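Local coordinates for protein guanidinopropionase (Pseudomonas aeruginosa, PDB 3NIQ) that catalyses the manganese-dependent hydrolysis of 3-guanidinopropanoate to beta-alanine and urea, working as a homohexamer of the arginase family, at residues Pro180-Arg189 with Cys204-Glu212; Gly116-Gly124 with Met303-Ala314. All blocks are in the same frame, centred on the assembly; numbering follows the deposited sequence.

Interaction 1: residues Pro180-Arg189 with Cys204-Glu212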
ATOM      1  N   PRO A 180      33.675   9.064  24.841  1.00 20.28           N
ATOM      2  CA  PRO A 180      32.821  10.184  24.441  1.00 20.31           C
ATOM      3  C   PRO A 180      33.550  11.338  23.715  1.00 20.82           C
ATOM      4  O   PRO A 180      32.929  12.012  22.895  1.00 20.44           O
ATOM      5  CB  PRO A 180      32.191  10.645  25.771  1.00 20.80           C
ATOM      6  CG  PRO A 180      33.115  10.188  26.809  1.00 21.23           C
ATOM      7  CD  PRO A 180      33.737   8.907  26.307  1.00 19.33           C
ATOM      8  N   LEU A 181      34.841  11.553  23.979  1.00 20.65           N
ATOM      9  CA  LEU A 181      35.586  12.607  23.242  1.00 21.83           C
ATOM     10  C   LEU A 181      35.870  12.233  21.808  1.00 21.38           C
ATOM     11  O   LEU A 181      36.191  13.096  21.003  1.00 22.52           O
ATOM     12  CB  LEU A 181      36.926  12.953  23.918  1.00 22.09           C
ATOM     13  CG  LEU A 181      36.948  14.264  24.708  1.00 25.75           C
ATOM     14  CD1 LEU A 181      36.113  14.111  25.977  1.00 28.78           C
ATOM     15  CD2 LEU A 181      38.377  14.647  25.051  1.00 26.34           C
ATOM     16  N   ARG A 182      35.805  10.943  21.485  1.00 20.56           N
ATOM     17  CA  ARG A 182      35.933  10.542  20.105  1.00 20.81           C
ATOM     18  C   ARG A 182      34.570  10.104  19.540  1.00 20.73           C
ATOM     19  O   ARG A 182      34.494   9.244  18.681  1.00 21.13           O
ATOM     20  CB  ARG A 182      37.002   9.453  19.951  1.00 21.24           C
ATOM     21  CG  ARG A 182      38.400   9.970  20.336  1.00 23.20           C
ATOM     22  CD  ARG A 182      39.534   9.109  19.771  1.00 28.77           C
ATOM     23  NE  ARG A 182      39.349   7.701  20.068  1.00 32.93           N
ATOM     24  CZ  ARG A 182      38.951   6.794  19.173  1.00 30.20           C
ATOM     25  NH1 ARG A 182      38.666   7.126  17.896  1.00 32.42           N
ATOM     26  NH2 ARG A 182      38.824   5.555  19.566  1.00 26.63           N
ATOM     27  N   THR A 183      33.502  10.720  20.036  1.00 20.13           N
ATOM     28  CA  THR A 183      32.154  10.442  19.538  1.00 19.25           C
ATOM     29  C   THR A 183      31.566  11.690  18.911  1.00 19.41           C
ATOM     30  O   THR A 183      31.577  12.777  19.494  1.00 18.92           O
ATOM     31  CB  THR A 183      31.258   9.915  20.669  1.00 20.40           C
ATOM     32  OG1 THR A 183      31.863   8.732  21.222  1.00 20.16           O
ATOM     33  CG2 THR A 183      29.846   9.585  20.163  1.00 20.43           C
ATOM     34  N   VAL A 184      31.059  11.529  17.702  1.00 18.33           N
ATOM     35  CA  VAL A 184      30.398  12.626  17.019  1.00 18.21           C
ATOM     36  C   VAL A 184      29.063  12.114  16.455  1.00 18.75           C
ATOM     37  O   VAL A 184      29.007  11.032  15.838  1.00 17.00           O
ATOM     38  CB  VAL A 184      31.306  13.299  15.960  1.00 17.50           C
ATOM     39  CG1 VAL A 184      31.813  12.291  14.928  1.00 17.51           C
ATOM     40  CG2 VAL A 184      30.558  14.507  15.267  1.00 17.46           C
ATOM     41  N   GLN A 185      28.000  12.873  16.725  1.00 19.29           N
ATOM     42  CA  GLN A 185      26.636  12.500  16.329  1.00 20.18           C
ATOM     43  C   GLN A 185      26.125  13.519  15.332  1.00 20.28           C
ATOM     44  O   GLN A 185      26.246  14.715  15.564  1.00 20.13           O
ATOM     45  CB  GLN A 185      25.717  12.420  17.549  1.00 20.98           C
ATOM     46  CG  GLN A 185      26.256  11.486  18.647  1.00 20.26           C
ATOM     47  CD  GLN A 185      25.348  11.463  19.852  1.00 22.83           C
ATOM     48  OE1 GLN A 185      25.042  12.508  20.429  1.00 23.01           O
ATOM     49  NE2 GLN A 185      24.887  10.278  20.221  1.00 18.30           N
ATOM     50  N   ILE A 186      25.591  13.035  14.203  1.00 18.95           N
ATOM     51  CA  ILE A 186      25.213  13.894  13.092  1.00 19.47           C
ATOM     52  C   ILE A 186      23.757  13.687  12.674  1.00 19.49           C
ATOM     53  O   ILE A 186      23.348  12.549  12.395  1.00 16.85           O
ATOM     54  CB  ILE A 186      26.098  13.607  11.848  1.00 19.74           C
ATOM     55  CG1 ILE A 186      27.591  13.709  12.196  1.00 19.66           C
ATOM     56  CG2 ILE A 186      25.717  14.568  10.729  1.00 18.12           C
ATOM     57  CD1 ILE A 186      28.531  13.264  11.106  1.00 22.28           C
ATOM     58  N   GLY A 187      22.987  14.777  12.620  1.00 19.82           N
ATOM     59  CA  GLY A 187      21.626  14.728  12.112  1.00 19.14           C
ATOM     60  C   GLY A 187      20.539  14.932  13.160  1.00 20.72           C
ATOM     61  O   GLY A 187      19.357  14.918  12.818  1.00 21.12           O
ATOM     62  N   ILE A 188      20.937  15.132  14.422  1.00 19.24           N
ATOM     63  CA  ILE A 188      20.027  15.248  15.548  1.00 20.19           C
ATOM     64  C   ILE A 188      18.961  16.327  15.332  1.00 20.84           C
ATOM     65  O   ILE A 188      19.292  17.458  14.990  1.00 20.70           O
ATOM     66  CB  ILE A 188      20.795  15.550  16.871  1.00 20.84           C
ATOM     67  CG1 ILE A 188      22.004  14.607  17.049  1.00 22.01           C
ATOM     68  CG2 ILE A 188      19.849  15.471  18.063  1.00 21.07           C
ATOM     69  CD1 ILE A 188      21.657  13.132  17.169  1.00 23.54           C
ATOM     70  N   ARG A 189      17.689  15.968  15.518  1.00 20.61           N
ATOM     71  CA  ARG A 189      16.577  16.910  15.294  1.00 21.36           C
ATOM     72  C   ARG A 189      15.227  16.438  15.876  1.00 21.92           C
ATOM     73  O   ARG A 189      15.047  15.274  16.217  1.00 21.38           O
ATOM     74  CB  ARG A 189      16.393  17.147  13.797  1.00 21.03           C
ATOM     75  CG  ARG A 189      15.886  15.889  13.076  1.00 19.88           C
ATOM     76  CD  ARG A 189      15.791  16.086  11.599  1.00 17.29           C
ATOM     77  NE  ARG A 189      15.194  14.895  10.982  1.00 18.59           N
ATOM     78  CZ  ARG A 189      15.891  13.819  10.632  1.00 16.39           C
ATOM     79  NH1 ARG A 189      17.215  13.797  10.795  1.00 15.95           N
ATOM     80  NH2 ARG A 189      15.275  12.784  10.078  1.00 17.76           N
ATOM     81  N   CYS A 204      29.675  14.812  28.916  1.00 29.39           N
ATOM     82  CA  CYS A 204      30.568  13.784  28.383  1.00 28.93           C
ATOM     83  C   CYS A 204      31.566  14.300  27.356  1.00 26.70           C
ATOM     84  O   CYS A 204      32.561  13.644  27.092  1.00 26.06           O
ATOM     85  CB  CYS A 204      29.744  12.616  27.794  1.00 28.11           C
ATOM     86  SG  CYS A 204      28.977  11.692  29.123  1.00 36.47           S
ATOM     87  N   GLY A 205      31.291  15.461  26.774  1.00 26.14           N
ATOM     88  CA  GLY A 205      32.145  16.035  25.730  1.00 24.60           C
ATOM     89  C   GLY A 205      31.856  15.486  24.337  1.00 23.65           C
ATOM     90  O   GLY A 205      32.712  15.542  23.453  1.00 23.88           O
ATOM     91  N   ILE A 206      30.671  14.913  24.141  1.00 22.80           N
ATOM     92  CA  ILE A 206      30.313  14.381  22.825  1.00 21.87           C
ATOM     93  C   ILE A 206      30.139  15.537  21.850  1.00 21.97           C
ATOM     94  O   ILE A 206      29.531  16.563  22.176  1.00 21.65           O
ATOM     95  CB  ILE A 206      29.016  13.545  22.885  1.00 22.71           C
ATOM     96  CG1 ILE A 206      29.193  12.329  23.796  1.00 21.84           C
ATOM     97  CG2 ILE A 206      28.564  13.088  21.470  1.00 21.10           C
ATOM     98  CD1 ILE A 206      27.855  11.685  24.207  1.00 23.03           C
ATOM     99  N   ARG A 207      30.678  15.398  20.649  1.00 20.41           N
ATOM    100  CA  ARG A 207      30.387  16.399  19.633  1.00 20.40           C
ATOM    101  C   ARG A 207      29.028  16.082  18.991  1.00 21.71           C
ATOM    102  O   ARG A 207      28.828  14.995  18.418  1.00 20.77           O
ATOM    103  CB  ARG A 207      31.473  16.442  18.565  1.00 21.37           C
ATOM    104  CG  ARG A 207      31.195  17.456  17.426  1.00 21.26           C
ATOM    105  CD  ARG A 207      31.350  18.919  17.927  1.00 23.16           C
ATOM    106  NE  ARG A 207      31.422  19.847  16.793  1.00 21.27           N
ATOM    107  CZ  ARG A 207      30.398  20.535  16.315  1.00 21.72           C
ATOM    108  NH1 ARG A 207      29.199  20.434  16.889  1.00 22.16           N
ATOM    109  NH2 ARG A 207      30.568  21.331  15.264  1.00 21.05           N
ATOM    110  N   VAL A 208      28.101  17.033  19.088  1.00 20.98           N
ATOM    111  CA  VAL A 208      26.743  16.835  18.559  1.00 22.42           C
ATOM    112  C   VAL A 208      26.489  17.803  17.437  1.00 22.08           C
ATOM    113  O   VAL A 208      26.438  19.017  17.646  1.00 20.90           O
ATOM    114  CB  VAL A 208      25.652  17.003  19.633  1.00 23.14           C
ATOM    115  CG1 VAL A 208      24.281  16.843  19.004  1.00 23.99           C
ATOM    116  CG2 VAL A 208      25.824  15.972  20.745  1.00 23.96           C
ATOM    117  N   ILE A 209      26.343  17.267  16.228  1.00 20.78           N
ATOM    118  CA  ILE A 209      26.033  18.114  15.084  1.00 22.04           C
ATOM    119  C   ILE A 209      24.566  17.935  14.749  1.00 22.91           C
ATOM    120  O   ILE A 209      24.183  17.041  13.980  1.00 22.19           O
ATOM    121  CB  ILE A 209      26.957  17.829  13.892  1.00 22.02           C
ATOM    122  CG1 ILE A 209      28.417  18.059  14.325  1.00 23.42           C
ATOM    123  CG2 ILE A 209      26.582  18.701  12.692  1.00 23.11           C
ATOM    124  CD1 ILE A 209      29.466  17.633  13.295  1.00 23.06           C
ATOM    125  N   HIS A 210      23.742  18.780  15.368  1.00 22.96           N
ATOM    126  CA  HIS A 210      22.310  18.839  15.062  1.00 23.50           C
ATOM    127  C   HIS A 210      22.057  19.078  13.583  1.00 22.88           C
ATOM    128  O   HIS A 210      22.895  19.657  12.891  1.00 24.35           O
ATOM    129  CB  HIS A 210      21.635  19.947  15.881  1.00 23.25           C
ATOM    130  CG  HIS A 210      21.489  19.606  17.332  1.00 23.90           C
ATOM    131  ND1 HIS A 210      22.488  19.827  18.248  1.00 26.11           N
ATOM    132  CD2 HIS A 210      20.461  19.061  18.024  1.00 26.92           C
ATOM    133  CE1 HIS A 210      22.087  19.436  19.445  1.00 24.99           C
ATOM    134  NE2 HIS A 210      20.862  18.961  19.336  1.00 25.93           N
ATOM    135  N   MET A 211      20.881  18.658  13.113  1.00 22.39           N
ATOM    136  CA  MET A 211      20.487  18.879  11.717  1.00 22.17           C
ATOM    137  C   MET A 211      20.733  20.319  11.271  1.00 21.66           C
ATOM    138  O   MET A 211      21.231  20.560  10.170  1.00 21.32           O
ATOM    139  CB  MET A 211      19.007  18.530  11.521  1.00 20.69           C
ATOM    140  CG  MET A 211      18.623  18.455  10.090  1.00 20.91           C
ATOM    141  SD  MET A 211      19.347  17.026   9.262  1.00 22.72           S
ATOM    142  CE  MET A 211      19.090  17.552   7.579  1.00 20.19           C
ATOM    143  N   GLU A 212      20.385  21.268  12.135  1.00 22.59           N
ATOM    144  CA  GLU A 212      20.531  22.694  11.809  1.00 23.47           C
ATOM    145  C   GLU A 212      21.981  23.035  11.525  1.00 23.59           C
ATOM    146  O   GLU A 212      22.280  23.720  10.548  1.00 23.82           O
ATOM    147  CB  GLU A 212      19.991  23.581  12.940  1.00 23.75           C
ATOM    148  CG  GLU A 212      18.473  23.532  13.138  1.00 25.72           C
ATOM    149  CD  GLU A 212      17.952  22.195  13.706  1.00 28.53           C
ATOM    150  OE1 GLU A 212      18.666  21.527  14.497  1.00 28.70           O
ATOM    151  OE2 GLU A 212      16.814  21.817  13.356  1.00 30.15           O
TER
HETATM  152  O   HOH W   1      34.077  15.182  21.120  1.00 29.62           O
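V184 to I186 pair with R207 to I209 as parallel strands at the edge of the central sheet of the arginase fold, joined by a beta-alpha-beta crossover through helix 199-204. The fit shows how a parallel sheet interleaves its bumps. Along the ladder, Q185 is gripped by both its backbone groups: its N donates to R207 O (2.8 Å) and its O accepts from I209 N (2.6 Å). On the face carrying V184, I186, R207 and I209, the I209 tip reaches back along the sheet until CD1 meets V184 CG2 at 3.9 Å. That same V184 methyl lies against the aliphatic start of R207, while helix 211-230 covers V184. The R207 chain bends at chi2 (71°), which brings one guanidinium face over I209 CG1, toward its rim, and its charge is met by E213 and E225.

The other face is filled differently. OE1 of Q185 faces a pair of methyls, 3.6 Å from V208 CG2 and slightly farther from I206 CG2. NE2 is bonded to H146, but OE1 is buried with no polar partner in the model. Next to it, the I188 and V208 side chains cross at about a right angle, CG1 against CG1. At the strand entrance P180 CB presses on the C204 carbonyl oxygen at 3.3 Å, and helix 168-174 packs on P180, C204 and I206 through I173. A water ties L181 O to G205 O there.

Farther along, H210 is the N-cap of helix 211-230 and its ring leans on the CG2 methyl of I188. Beyond it the CB atoms of R189 and M211 touch, and M211 N donates to I188 O at 2.7 Å, arriving 30° out of the carbonyl plane.

Interaction 2: residues Gly116-Gly124 with Met303-Ala314; sequences GTLPLSVGG and MFELLCLLAESA
A strand of the central parallel sheet, through L118, L120 and V122, packs on the C-terminal helix 294-317, whose M303, L306, L307 and L310 form the hollow that L120 fills. This is a compact example of how a strand residue fills a hollow between helix residues. L120 has CG anti to its backbone N (chi1 174°), and the fork of its side chain divides the work. CD2 drops onto the helix backbone, 3.3 Å from M303 O and 3.6 Å from L307 CB. CD1 heads instead for L306 CB, while L120 CB rests on L310 CD1 at 3.7 Å. Toward the end of the strand the extended M303 chain lies across V122 at about a right angle, its CE methyl 3.5 Å from V122 CG2. At the opposite end L118 CD1 tucks against the turn from L310 to A314, meeting A314 CB and L310 O, each at 3.9 Å. The neighbouring strands share the helix, with V37 and L39 touching L307 and M303, and V282 and L277 meeting L306 and L310. The axes of 118-123 and 303-314 approach to 9.5 Å and run antiparallel at 171°, as is typical of layered alpha/beta folds such as that of the arginase family.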
ATOM      1  N   GLY A 116      38.926 -12.136  15.162  1.00 24.96           N
ATOM      2  CA  GLY A 116      39.546 -11.017  14.466  1.00 25.46           C
ATOM      3  C   GLY A 116      38.705 -10.562  13.269  1.00 25.53           C
ATOM      4  O   GLY A 116      39.194  -9.881  12.386  1.00 26.35           O
ATOM      5  N   THR A 117      37.428 -10.940  13.244  1.00 23.95           N
ATOM      6  CA  THR A 117      36.535 -10.557  12.137  1.00 22.70           C
ATOM      7  C   THR A 117      35.867  -9.197  12.425  1.00 22.02           C
ATOM      8  O   THR A 117      35.408  -8.958  13.543  1.00 21.42           O
ATOM      9  CB  THR A 117      35.487 -11.679  11.910  1.00 22.82           C
ATOM     10  OG1 THR A 117      36.171 -12.925  11.725  1.00 22.51           O
ATOM     11  CG2 THR A 117      34.605 -11.417  10.690  1.00 21.43           C
ATOM     12  N   LEU A 118      35.839  -8.304  11.439  1.00 21.20           N
ATOM     13  CA  LEU A 118      35.143  -7.031  11.588  1.00 20.87           C
ATOM     14  C   LEU A 118      33.661  -7.211  11.260  1.00 20.02           C
ATOM     15  O   LEU A 118      33.339  -7.720  10.203  1.00 19.80           O
ATOM     16  CB  LEU A 118      35.731  -5.952  10.676  1.00 21.52           C
ATOM     17  CG  LEU A 118      37.236  -5.669  10.756  1.00 22.59           C
ATOM     18  CD1 LEU A 118      37.575  -4.445   9.930  1.00 24.11           C
ATOM     19  CD2 LEU A 118      37.681  -5.480  12.202  1.00 24.71           C
ATOM     20  N   PRO A 119      32.769  -6.802  12.181  1.00 18.98           N
ATOM     21  CA  PRO A 119      31.340  -6.975  11.964  1.00 17.67           C
ATOM     22  C   PRO A 119      30.680  -5.814  11.217  1.00 18.01           C
ATOM     23  O   PRO A 119      30.877  -4.646  11.540  1.00 18.41           O
ATOM     24  CB  PRO A 119      30.779  -7.081  13.388  1.00 17.33           C
ATOM     25  CG  PRO A 119      31.699  -6.130  14.177  1.00 17.93           C
ATOM     26  CD  PRO A 119      33.070  -6.284  13.534  1.00 19.12           C
ATOM     27  N   LEU A 120      29.872  -6.155  10.223  1.00 17.38           N
ATOM     28  CA  LEU A 120      29.049  -5.182   9.549  1.00 17.77           C
ATOM     29  C   LEU A 120      27.619  -5.677   9.742  1.00 18.45           C
ATOM     30  O   LEU A 120      27.239  -6.687   9.168  1.00 19.11           O
ATOM     31  CB  LEU A 120      29.411  -5.077   8.061  1.00 16.47           C
ATOM     32  CG  LEU A 120      28.461  -4.166   7.250  1.00 18.48           C
ATOM     33  CD1 LEU A 120      28.216  -2.815   7.924  1.00 17.62           C
ATOM     34  CD2 LEU A 120      29.008  -3.925   5.850  1.00 19.03           C
ATOM     35  N   SER A 121      26.864  -4.991  10.596  1.00 18.01           N
ATOM     36  CA  SER A 121      25.637  -5.561  11.159  1.00 17.34           C
ATOM     37  C   SER A 121      24.408  -4.785  10.728  1.00 16.45           C
ATOM     38  O   SER A 121      24.471  -3.559  10.512  1.00 17.23           O
ATOM     39  CB  SER A 121      25.708  -5.576  12.696  1.00 16.37           C
ATOM     40  OG  SER A 121      26.833  -6.321  13.138  1.00 18.64           O
ATOM     41  N   VAL A 122      23.301  -5.505  10.594  1.00 15.37           N
ATOM     42  CA  VAL A 122      22.006  -4.892  10.251  1.00 13.54           C
ATOM     43  C   VAL A 122      21.040  -5.184  11.386  1.00 14.69           C
ATOM     44  O   VAL A 122      20.872  -6.330  11.750  1.00 14.98           O
ATOM     45  CB  VAL A 122      21.444  -5.449   8.930  1.00 14.42           C
ATOM     46  CG1 VAL A 122      20.103  -4.786   8.564  1.00 13.77           C
ATOM     47  CG2 VAL A 122      22.466  -5.250   7.784  1.00 16.25           C
ATOM     48  N   GLY A 123      20.439  -4.141  11.966  1.00 14.49           N
ATOM     49  CA  GLY A 123      19.437  -4.324  13.020  1.00 16.83           C
ATOM     50  C   GLY A 123      18.059  -4.514  12.397  1.00 16.74           C
ATOM     51  O   GLY A 123      17.936  -4.537  11.165  1.00 16.50           O
ATOM     52  N   GLY A 124      17.012  -4.602  13.215  1.00 17.65           N
ATOM     53  CA  GLY A 124      17.102  -4.398  14.665  1.00 17.92           C
ATOM     54  C   GLY A 124      17.080  -2.922  15.007  1.00 17.57           C
ATOM     55  O   GLY A 124      17.477  -2.077  14.183  1.00 17.30           O
ATOM     56  N   MET A 303      24.857  -0.241   3.705  1.00 16.09           N
ATOM     57  CA  MET A 303      25.631  -1.405   4.112  1.00 16.44           C
ATOM     58  C   MET A 303      26.798  -1.606   3.139  1.00 16.81           C
ATOM     59  O   MET A 303      27.954  -1.766   3.556  1.00 16.09           O
ATOM     60  CB  MET A 303      24.740  -2.652   4.110  1.00 17.50           C
ATOM     61  CG  MET A 303      25.431  -3.909   4.677  1.00 17.35           C
ATOM     62  SD  MET A 303      24.341  -5.325   4.740  1.00 20.04           S
ATOM     63  CE  MET A 303      25.238  -6.360   5.907  1.00 19.84           C
ATOM     64  N   PHE A 304      26.493  -1.583   1.839  1.00 17.46           N
ATOM     65  CA  PHE A 304      27.549  -1.673   0.830  1.00 19.02           C
ATOM     66  C   PHE A 304      28.562  -0.524   0.927  1.00 19.41           C
ATOM     67  O   PHE A 304      29.769  -0.757   0.819  1.00 21.11           O
ATOM     68  CB  PHE A 304      26.967  -1.742  -0.580  1.00 19.38           C
ATOM     69  CG  PHE A 304      28.014  -1.944  -1.643  1.00 19.97           C
ATOM     70  CD1 PHE A 304      28.596  -3.190  -1.833  1.00 20.45           C
ATOM     71  CD2 PHE A 304      28.434  -0.888  -2.437  1.00 22.34           C
ATOM     72  CE1 PHE A 304      29.582  -3.386  -2.786  1.00 20.52           C
ATOM     73  CE2 PHE A 304      29.435  -1.091  -3.424  1.00 21.26           C
ATOM     74  CZ  PHE A 304      29.983  -2.329  -3.587  1.00 21.46           C
ATOM     75  N   GLU A 305      28.087   0.714   1.104  1.00 18.85           N
ATOM     76  CA  GLU A 305      29.008   1.856   1.215  1.00 19.22           C
ATOM     77  C   GLU A 305      29.999   1.593   2.365  1.00 18.93           C
ATOM     78  O   GLU A 305      31.196   1.809   2.222  1.00 19.76           O
ATOM     79  CB  GLU A 305      28.272   3.169   1.495  1.00 18.50           C
ATOM     80  CG  GLU A 305      27.232   3.588   0.459  1.00 19.20           C
ATOM     81  CD  GLU A 305      27.857   4.237  -0.757  1.00 20.95           C
ATOM     82  OE1 GLU A 305      29.039   4.649  -0.680  1.00 19.75           O
ATOM     83  OE2 GLU A 305      27.166   4.321  -1.792  1.00 19.50           O
ATOM     84  N   LEU A 306      29.468   1.131   3.493  1.00 18.40           N
ATOM     85  CA  LEU A 306      30.260   0.837   4.695  1.00 17.44           C
ATOM     86  C   LEU A 306      31.179  -0.367   4.514  1.00 18.64           C
ATOM     87  O   LEU A 306      32.303  -0.377   5.035  1.00 18.28           O
ATOM     88  CB  LEU A 306      29.339   0.586   5.888  1.00 16.34           C
ATOM     89  CG  LEU A 306      28.605   1.801   6.429  1.00 13.98           C
ATOM     90  CD1 LEU A 306      27.478   1.337   7.361  1.00 15.16           C
ATOM     91  CD2 LEU A 306      29.550   2.765   7.133  1.00 15.35           C
ATOM     92  N   LEU A 307      30.697  -1.377   3.780  1.00 18.42           N
ATOM     93  CA  LEU A 307      31.482  -2.572   3.504  1.00 18.89           C
ATOM     94  C   LEU A 307      32.780  -2.202   2.788  1.00 18.91           C
ATOM     95  O   LEU A 307      33.846  -2.726   3.093  1.00 19.39           O
ATOM     96  CB  LEU A 307      30.684  -3.573   2.653  1.00 16.96           C
ATOM     97  CG  LEU A 307      31.453  -4.726   1.994  1.00 19.72           C
ATOM     98  CD1 LEU A 307      32.205  -5.571   3.032  1.00 20.57           C
ATOM     99  CD2 LEU A 307      30.513  -5.626   1.191  1.00 18.22           C
ATOM    100  N   CYS A 308      32.677  -1.305   1.825  1.00 19.51           N
ATOM    101  CA  CYS A 308      33.845  -0.921   1.051  1.00 20.80           C
ATOM    102  C   CYS A 308      34.917  -0.350   1.963  1.00 20.80           C
ATOM    103  O   CYS A 308      36.101  -0.626   1.782  1.00 20.71           O
ATOM    104  CB  CYS A 308      33.471   0.070  -0.051  1.00 20.26           C
ATOM    105  SG  CYS A 308      32.478  -0.715  -1.367  1.00 22.52           S
ATOM    106  N   LEU A 309      34.502   0.436   2.948  1.00 21.47           N
ATOM    107  CA  LEU A 309      35.457   1.047   3.870  1.00 21.59           C
ATOM    108  C   LEU A 309      36.010   0.059   4.878  1.00 21.62           C
ATOM    109  O   LEU A 309      37.200   0.096   5.196  1.00 22.74           O
ATOM    110  CB  LEU A 309      34.837   2.244   4.581  1.00 21.95           C
ATOM    111  CG  LEU A 309      34.239   3.330   3.692  1.00 24.99           C
ATOM    112  CD1 LEU A 309      33.791   4.506   4.545  1.00 26.46           C
ATOM    113  CD2 LEU A 309      35.250   3.778   2.621  1.00 25.91           C
ATOM    114  N   LEU A 310      35.166  -0.841   5.368  1.00 20.68           N
ATOM    115  CA  LEU A 310      35.651  -1.872   6.274  1.00 20.85           C
ATOM    116  C   LEU A 310      36.598  -2.843   5.567  1.00 21.58           C
ATOM    117  O   LEU A 310      37.567  -3.308   6.162  1.00 21.63           O
ATOM    118  CB  LEU A 310      34.496  -2.666   6.887  1.00 20.44           C
ATOM    119  CG  LEU A 310      33.557  -1.902   7.819  1.00 21.75           C
ATOM    120  CD1 LEU A 310      32.304  -2.747   8.074  1.00 21.71           C
ATOM    121  CD2 LEU A 310      34.281  -1.619   9.154  1.00 23.90           C
ATOM    122  N   ALA A 311      36.296  -3.180   4.320  1.00 21.51           N
ATOM    123  CA  ALA A 311      37.208  -4.007   3.533  1.00 22.46           C
ATOM    124  C   ALA A 311      38.616  -3.398   3.536  1.00 23.42           C
ATOM    125  O   ALA A 311      39.589  -4.117   3.759  1.00 23.93           O
ATOM    126  CB  ALA A 311      36.699  -4.174   2.102  1.00 22.06           C
ATOM    127  N   GLU A 312      38.721  -2.092   3.292  1.00 24.49           N
ATOM    128  CA  GLU A 312      40.028  -1.425   3.286  1.00 26.20           C
ATOM    129  C   GLU A 312      40.718  -1.506   4.651  1.00 27.09           C
ATOM    130  O   GLU A 312      41.913  -1.755   4.720  1.00 25.90           O
ATOM    131  CB  GLU A 312      39.925   0.030   2.834  1.00 27.02           C
ATOM    132  CG  GLU A 312      39.651   0.202   1.343  1.00 28.37           C
ATOM    133  CD  GLU A 312      40.057   1.566   0.816  1.00 28.50           C
ATOM    134  OE1 GLU A 312      40.585   1.619  -0.310  1.00 31.49           O
ATOM    135  OE2 GLU A 312      39.822   2.592   1.498  1.00 28.32           O
ATOM    136  N   SER A 313      39.968  -1.295   5.732  1.00 27.56           N
ATOM    137  CA  SER A 313      40.557  -1.409   7.069  1.00 27.77           C
ATOM    138  C   SER A 313      41.023  -2.830   7.329  1.00 27.06           C
ATOM    139  O   SER A 313      42.139  -3.034   7.801  1.00 27.66           O
ATOM    140  CB  SER A 313      39.584  -0.956   8.170  1.00 28.62           C
ATOM    141  OG  SER A 313      39.405   0.446   8.139  1.00 29.63           O
ATOM    142  N   ALA A 314      40.185  -3.813   7.014  1.00 25.80           N
ATOM    143  CA  ALA A 314      40.563  -5.212   7.203  1.00 26.44           C
ATOM    144  C   ALA A 314      41.787  -5.581   6.353  1.00 27.72           C
ATOM    145  O   ALA A 314      42.595  -6.437   6.747  1.00 27.93           O
ATOM    146  CB  ALA A 314      39.403  -6.155   6.902  1.00 26.44           C
TER

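How the interactions relate
Both contacts draw on one parallel sheet: interaction 1 joins the 207-210 edge strand to its neighbour, whereas interaction 2 fixes a helix on a strand nearer the middle. Three strands, 277-283, 235-240 and 142-147, separate 118-123 from 183-188. The centres of the contacts lie 22 Å apart, their nearest atoms about 11 Å, and they do not touch. Along the chain, interaction 1 is nested within the loop closed by interaction 2. Interaction 1 borders the dimanganese site, the I188 side chain being about 4 Å from that of D148 and about 7 Å from a manganese ion. The V122 side chain of interaction 2 is about 13 Å from a manganese ion.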